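Side-chain contacts in superoxide dismutase [Fe] (Methanothermobacter thermautotrophicus, PDB 1MA1), which uses one iron ion per subunit to convert superoxide radicals into hydrogen peroxide and molecular oxygen: residues E170-I175 and P182-A187; E22-R27 and F188-N193. All coordinates share one frame; numbering follows the deposited sequence.

Both contacts gather on one side of the subunit, their centres 10 Å apart, and they share the chain around helix 181-188. Contact 1 joins the turn that carries the iron ligand H171 to that helix; contact 2 takes the loop just after it and packs it on the loop that precedes the long helix 27-57. In sequence contact 1 is nested inside the span that contact 2 closes. The two meet directly, A187 CB lying 4.0 Å from H24 CB, with Y184 also reaching I25. Contact 1 stays within the C-terminal domain, whereas contact 2 ties it to the alpha-hairpin domain, and the iron takes ligands from both.

Contact 1 (E170-I175 and P182-A187); sequences EHAYYI and PDYVEA. With FE (Fe (III) ion), chain G.
Y184 lays one face of its ring over the CB of Y173, a CH-pi contact with CB 3.6 Å from the ring centroid and offset toward the rim. The CB methylene makes the closest approach; the two rings themselves meet obliquely, centroids 5.2 Å apart and planes at 35°. At the far end of Y184, OH comes within 3.7 Å of A172 CB. With Y184 CG anti to the backbone N (chi1 166°), the ring is carried from helix 181-188 across to the turn. The hydroxyl of Y184 is hydrogen-bonded to the backbone O of D167, while that of Y173 pairs with R181 NE. E170 O lies 3.9 Å above the Y173 ring plane, over its centre, and accepts bonds from the backbone N of both Y173 and Y174. Beside A172, H171 binds iron through NE2 at 2.1 Å; H33, H81, D167 and a water 1.9 Å from the metal complete the site. Putting an alanine at Y184 would probably leave D167 O without this hydroxyl and open a gap against Y173 CB and A172. The contact is therefore largely apolar, but the Y184 hydroxyl bonds the backbone of D167 and the ring packs on the two residues just after H171, consistent with a second-shell role at the iron site.

Contact 2 (E22-R27 and F188-N193); sequences EPHISR and FWNIVN
H24 spreads one face of its imidazole over the CB of N190, which lies 3.6 Å from the ring centroid and 18° off the normal. This CH-pi contact runs on into the amide, whose plane is only 17° from that of the ring, with ND2 3.5 Å from H24 CE1. N190 is steadied from its own side, because ND2 donates to the backbone O of A187. Against the other face of the imidazole stands the CD of P23, the proline that follows a cis peptide bond, so the ring sits between P23 and N190. H24 and N190 are both partly exposed: this is the side nearer solvent, yet the two are in close contact, in contrast to the buried isoleucines beneath.

Deeper in, aliphatic groups take over. I191 turns CG2 to the imidazole, 3.5 Å from H24 CD2, and its other branch carries CD1 to I25 CD1 at 3.7 Å. With CG1 between the backbone N and the carbonyl carbon (chi1 48°), CG2 is turned to H24 and the CG1 branch to I25. Both isoleucines are buried.

The loop 22-27 has further ties. H24 O is bonded to Y177 OH and S26 N to D176 OD2, while E22 OE2 takes the R27 N-H over 3.2 Å, on the anti side of the carboxylate. S26 N-caps helix 27-57 through OG, just as N193 caps helix 194-202 through OD1. The arrangement belongs to the two-domain iron/manganese superoxide dismutase fold, in which the start of the alpha-hairpin packs against the C-terminal domain.

Contact 1 (E170-I175 and P182-A187)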
loop_
_atom_site.group_PDB
_atom_site.type_symbol
_atom_site.label_atom_id
_atom_site.label_comp_id
_atom_site.label_asym_id
_atom_site.label_seq_id
_atom_site.Cartn_x
_atom_site.Cartn_y
_atom_site.Cartn_z
ATOM N N GLU A 170 -11.944 -12.331 2.759
ATOM C CA GLU A 170 -12.948 -13.199 2.188
ATOM C C GLU A 170 -12.953 -14.577 2.868
ATOM O O GLU A 170 -14.023 -15.185 3.037
ATOM C CB GLU A 170 -12.740 -13.312 0.674
ATOM C CG GLU A 170 -12.980 -11.966 -0.040
ATOM C CD GLU A 170 -12.717 -11.991 -1.550
ATOM O OE1 GLU A 170 -11.630 -12.445 -1.979
ATOM O OE2 GLU A 170 -13.593 -11.545 -2.316
ATOM N N HIS A 171 -11.781 -15.062 3.288
ATOM C CA HIS A 171 -11.748 -16.356 3.967
ATOM C C HIS A 171 -12.600 -16.393 5.236
ATOM O O HIS A 171 -12.951 -17.462 5.719
ATOM C CB HIS A 171 -10.277 -16.861 4.226
ATOM C CG HIS A 171 -9.438 -16.028 5.156
ATOM N ND1 HIS A 171 -8.085 -15.889 4.964
ATOM C CD2 HIS A 171 -9.718 -15.369 6.310
ATOM C CE1 HIS A 171 -7.561 -15.183 5.953
ATOM N NE2 HIS A 171 -8.529 -14.847 6.791
ATOM N N ALA A 172 -12.957 -15.236 5.767
ATOM C CA ALA A 172 -13.680 -15.230 7.029
ATOM C C ALA A 172 -15.179 -15.532 6.844
ATOM O O ALA A 172 -15.875 -15.819 7.812
ATOM C CB ALA A 172 -13.480 -13.881 7.752
ATOM N N TYR A 173 -15.673 -15.465 5.608
ATOM C CA TYR A 173 -17.111 -15.518 5.392
ATOM C C TYR A 173 -17.546 -16.203 4.102
ATOM O O TYR A 173 -18.740 -16.457 3.898
ATOM C CB TYR A 173 -17.707 -14.114 5.438
ATOM C CG TYR A 173 -17.197 -13.161 4.368
ATOM C CD1 TYR A 173 -17.682 -13.213 3.059
ATOM C CD2 TYR A 173 -16.239 -12.184 4.678
ATOM C CE1 TYR A 173 -17.235 -12.322 2.100
ATOM C CE2 TYR A 173 -15.780 -11.286 3.715
ATOM C CZ TYR A 173 -16.279 -11.354 2.438
ATOM O OH TYR A 173 -15.841 -10.446 1.504
ATOM N N TYR A 174 -16.596 -16.496 3.222
ATOM C CA TYR A 174 -16.996 -16.921 1.895
ATOM C C TYR A 174 -17.740 -18.253 1.915
ATOM O O TYR A 174 -18.612 -18.496 1.076
ATOM C CB TYR A 174 -15.805 -17.014 0.941
ATOM C CG TYR A 174 -16.189 -16.578 -0.456
ATOM C CD1 TYR A 174 -16.314 -15.214 -0.771
ATOM C CD2 TYR A 174 -16.462 -17.518 -1.452
ATOM C CE1 TYR A 174 -16.704 -14.798 -2.037
ATOM C CE2 TYR A 174 -16.848 -17.115 -2.733
ATOM C CZ TYR A 174 -16.969 -15.750 -3.011
ATOM O OH TYR A 174 -17.382 -15.329 -4.248
ATOM N N ILE A 175 -17.413 -19.107 2.877
ATOM C CA ILE A 175 -18.080 -20.400 2.994
ATOM C C ILE A 175 -19.544 -20.216 3.366
ATOM O O ILE A 175 -20.411 -20.828 2.754
ATOM C CB ILE A 175 -17.376 -21.306 4.053
ATOM C CG1 ILE A 175 -15.991 -21.734 3.540
ATOM C CG2 ILE A 175 -18.203 -22.527 4.328
ATOM C CD1 ILE A 175 -15.205 -22.560 4.525
ATOM N N PRO A 182 -22.016 -8.087 3.319
ATOM C CA PRO A 182 -22.919 -7.367 4.223
ATOM C C PRO A 182 -23.742 -8.261 5.161
ATOM O O PRO A 182 -24.041 -7.870 6.290
ATOM C CB PRO A 182 -23.784 -6.575 3.257
ATOM C CG PRO A 182 -22.806 -6.241 2.164
ATOM C CD PRO A 182 -22.159 -7.596 1.942
ATOM N N ASP A 183 -24.123 -9.450 4.699
ATOM C CA ASP A 183 -24.884 -10.352 5.554
ATOM C C ASP A 183 -24.006 -10.866 6.669
ATOM O O ASP A 183 -24.457 -11.003 7.811
ATOM C CB ASP A 183 -25.424 -11.566 4.797
ATOM C CG ASP A 183 -26.582 -11.227 3.872
ATOM O OD1 ASP A 183 -27.161 -10.120 4.011
ATOM O OD2 ASP A 183 -26.913 -12.090 3.010
ATOM N N TYR A 184 -22.754 -11.173 6.344
ATOM C CA TYR A 184 -21.763 -11.552 7.351
ATOM C C TYR A 184 -21.507 -10.444 8.386
ATOM O O TYR A 184 -21.544 -10.691 9.594
ATOM C CB TYR A 184 -20.459 -11.926 6.662
ATOM C CG TYR A 184 -19.282 -12.012 7.595
ATOM C CD1 TYR A 184 -18.381 -10.962 7.710
ATOM C CD2 TYR A 184 -19.047 -13.162 8.343
ATOM C CE1 TYR A 184 -17.262 -11.061 8.544
ATOM C CE2 TYR A 184 -17.941 -13.274 9.179
ATOM C CZ TYR A 184 -17.054 -12.229 9.273
ATOM O OH TYR A 184 -15.951 -12.398 10.077
ATOM N N VAL A 185 -21.242 -9.223 7.923
ATOM C CA VAL A 185 -21.117 -8.095 8.836
ATOM C C VAL A 185 -22.348 -7.916 9.721
ATOM O O VAL A 185 -22.224 -7.660 10.910
ATOM C CB VAL A 185 -20.844 -6.782 8.068
ATOM C CG1 VAL A 185 -20.918 -5.576 9.009
ATOM C CG2 VAL A 185 -19.496 -6.871 7.395
ATOM N N GLU A 186 -23.537 -8.060 9.150
ATOM C CA GLU A 186 -24.764 -7.967 9.929
ATOM C C GLU A 186 -24.884 -9.090 10.970
ATOM O O GLU A 186 -25.283 -8.850 12.108
ATOM C CB GLU A 186 -25.967 -7.981 8.987
ATOM C CG GLU A 186 -27.295 -7.851 9.671
ATOM C CD GLU A 186 -27.318 -6.671 10.615
ATOM O OE1 GLU A 186 -26.816 -5.586 10.223
ATOM O OE2 GLU A 186 -27.849 -6.827 11.750
ATOM N N ALA A 187 -24.532 -10.312 10.588
ATOM C CA ALA A 187 -24.569 -11.431 11.530
ATOM C C ALA A 187 -23.620 -11.197 12.703
ATOM O O ALA A 187 -23.880 -11.635 13.824
ATOM C CB ALA A 187 -24.213 -12.732 10.821
HETATM FE FE FE G . -8.860 -14.125 8.758
HETATM O O HOH W 1 -7.619 -12.857 8.036
#

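Contact 2 (E22-R27 and F188-N193)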
loop_
_atom_site.group_PDB
_atom_site.type_symbol
_atom_site.label_atom_id
_atom_site.label_comp_id
_atom_site.label_asym_id
_atom_site.label_seq_id
_atom_site.Cartn_x
_atom_site.Cartn_y
_atom_site.Cartn_z
ATOM N N GLU A 22 -22.618 -20.506 15.741
ATOM C CA GLU A 22 -23.735 -20.767 14.836
ATOM C C GLU A 22 -24.986 -20.102 15.363
ATOM O O GLU A 22 -25.146 -19.956 16.573
ATOM C CB GLU A 22 -23.998 -22.267 14.720
ATOM C CG GLU A 22 -22.783 -23.070 14.322
ATOM C CD GLU A 22 -23.117 -24.504 13.939
ATOM O OE1 GLU A 22 -23.848 -25.181 14.693
ATOM O OE2 GLU A 22 -22.633 -24.955 12.882
ATOM N N PRO A 23 -25.910 -19.720 14.469
ATOM C CA PRO A 23 -25.893 -19.957 13.025
ATOM C C PRO A 23 -25.150 -18.858 12.270
ATOM O O PRO A 23 -25.151 -18.828 11.036
ATOM C CB PRO A 23 -27.369 -19.974 12.680
ATOM C CG PRO A 23 -27.890 -18.866 13.555
ATOM C CD PRO A 23 -27.212 -19.166 14.883
ATOM N N HIS A 24 -24.533 -17.946 13.014
ATOM C CA HIS A 24 -24.021 -16.706 12.437
ATOM C C HIS A 24 -22.690 -16.936 11.742
ATOM O O HIS A 24 -22.494 -16.511 10.613
ATOM C CB HIS A 24 -23.855 -15.693 13.542
ATOM C CG HIS A 24 -25.060 -15.570 14.413
ATOM N ND1 HIS A 24 -26.224 -14.976 13.978
ATOM C CD2 HIS A 24 -25.277 -15.937 15.696
ATOM C CE1 HIS A 24 -27.101 -14.976 14.962
ATOM N NE2 HIS A 24 -26.550 -15.553 16.018
ATOM N N ILE A 25 -21.781 -17.614 12.433
ATOM C CA ILE A 25 -20.624 -18.219 11.786
ATOM C C ILE A 25 -20.672 -19.723 11.992
ATOM O O ILE A 25 -20.715 -20.216 13.130
ATOM C CB ILE A 25 -19.279 -17.645 12.362
ATOM C CG1 ILE A 25 -19.176 -16.149 12.055
ATOM C CG2 ILE A 25 -18.080 -18.373 11.749
ATOM C CD1 ILE A 25 -18.024 -15.451 12.739
ATOM N N SER A 26 -20.661 -20.457 10.888
ATOM C CA SER A 26 -20.811 -21.907 10.943
ATOM C C SER A 26 -19.573 -22.591 11.502
ATOM O O SER A 26 -18.475 -22.037 11.504
ATOM C CB SER A 26 -21.083 -22.463 9.553
ATOM O OG SER A 26 -19.876 -22.638 8.853
ATOM N N ARG A 27 -19.763 -23.817 11.962
ATOM C CA ARG A 27 -18.680 -24.613 12.500
ATOM C C ARG A 27 -17.602 -24.802 11.444
ATOM O O ARG A 27 -16.401 -24.710 11.728
ATOM C CB ARG A 27 -19.215 -25.964 12.925
ATOM C CG ARG A 27 -18.228 -26.822 13.701
ATOM C CD ARG A 27 -18.373 -28.271 13.317
ATOM N NE ARG A 27 -18.190 -28.343 11.878
ATOM C CZ ARG A 27 -18.436 -29.399 11.113
ATOM N NH1 ARG A 27 -18.865 -30.534 11.654
ATOM N NH2 ARG A 27 -18.343 -29.292 9.786
ATOM N N PHE A 188 -22.525 -10.483 12.438
ATOM C CA PHE A 188 -21.444 -10.328 13.401
ATOM C C PHE A 188 -21.952 -9.694 14.685
ATOM O O PHE A 188 -21.500 -10.042 15.777
ATOM C CB PHE A 188 -20.344 -9.471 12.786
ATOM C CG PHE A 188 -19.276 -9.056 13.757
ATOM C CD1 PHE A 188 -18.404 -9.995 14.302
ATOM C CD2 PHE A 188 -19.154 -7.719 14.144
ATOM C CE1 PHE A 188 -17.427 -9.602 15.223
ATOM C CE2 PHE A 188 -18.183 -7.323 15.064
ATOM C CZ PHE A 188 -17.318 -8.261 15.605
ATOM N N TRP A 189 -22.889 -8.763 14.555
ATOM C CA TRP A 189 -23.358 -8.003 15.709
ATOM C C TRP A 189 -24.155 -8.866 16.682
ATOM O O TRP A 189 -24.403 -8.463 17.821
ATOM C CB TRP A 189 -24.203 -6.809 15.258
ATOM C CG TRP A 189 -23.421 -5.838 14.443
ATOM C CD1 TRP A 189 -23.483 -5.661 13.090
ATOM C CD2 TRP A 189 -22.414 -4.936 14.920
ATOM N NE1 TRP A 189 -22.575 -4.696 12.695
ATOM C CE2 TRP A 189 -21.906 -4.239 13.797
ATOM C CE3 TRP A 189 -21.887 -4.655 16.185
ATOM C CZ2 TRP A 189 -20.900 -3.280 13.903
ATOM C CZ3 TRP A 189 -20.879 -3.695 16.289
ATOM C CH2 TRP A 189 -20.402 -3.021 15.150
ATOM N N ASN A 190 -24.540 -10.058 16.236
ATOM C CA ASN A 190 -25.190 -11.020 17.113
ATOM C C ASN A 190 -24.217 -11.716 18.053
ATOM O O ASN A 190 -24.632 -12.280 19.060
ATOM C CB ASN A 190 -25.919 -12.077 16.295
ATOM C CG ASN A 190 -27.090 -11.512 15.536
ATOM O OD1 ASN A 190 -28.052 -11.072 16.143
ATOM N ND2 ASN A 190 -27.016 -11.517 14.206
ATOM N N ILE A 191 -22.931 -11.686 17.727
ATOM C CA ILE A 191 -21.966 -12.456 18.489
ATOM C C ILE A 191 -20.795 -11.633 19.027
ATOM O O ILE A 191 -19.840 -12.196 19.556
ATOM C CB ILE A 191 -21.434 -13.625 17.645
ATOM C CG1 ILE A 191 -21.010 -13.126 16.248
ATOM C CG2 ILE A 191 -22.510 -14.680 17.527
ATOM C CD1 ILE A 191 -20.257 -14.141 15.416
ATOM N N VAL A 192 -20.870 -10.308 18.906
ATOM C CA VAL A 192 -19.890 -9.444 19.557
ATOM C C VAL A 192 -19.895 -9.675 21.069
ATOM O O VAL A 192 -20.941 -9.620 21.712
ATOM C CB VAL A 192 -20.184 -7.932 19.303
ATOM C CG1 VAL A 192 -18.999 -7.066 19.760
ATOM C CG2 VAL A 192 -20.460 -7.712 17.847
ATOM N N ASN A 193 -18.719 -9.918 21.634
ATOM C CA ASN A 193 -18.567 -10.003 23.082
ATOM C C ASN A 193 -18.215 -8.634 23.681
ATOM O O ASN A 193 -17.039 -8.274 23.808
ATOM C CB ASN A 193 -17.473 -11.016 23.431
ATOM C CG ASN A 193 -17.383 -11.297 24.925
ATOM O OD1 ASN A 193 -17.816 -10.497 25.748
ATOM N ND2 ASN A 193 -16.796 -12.432 25.277
#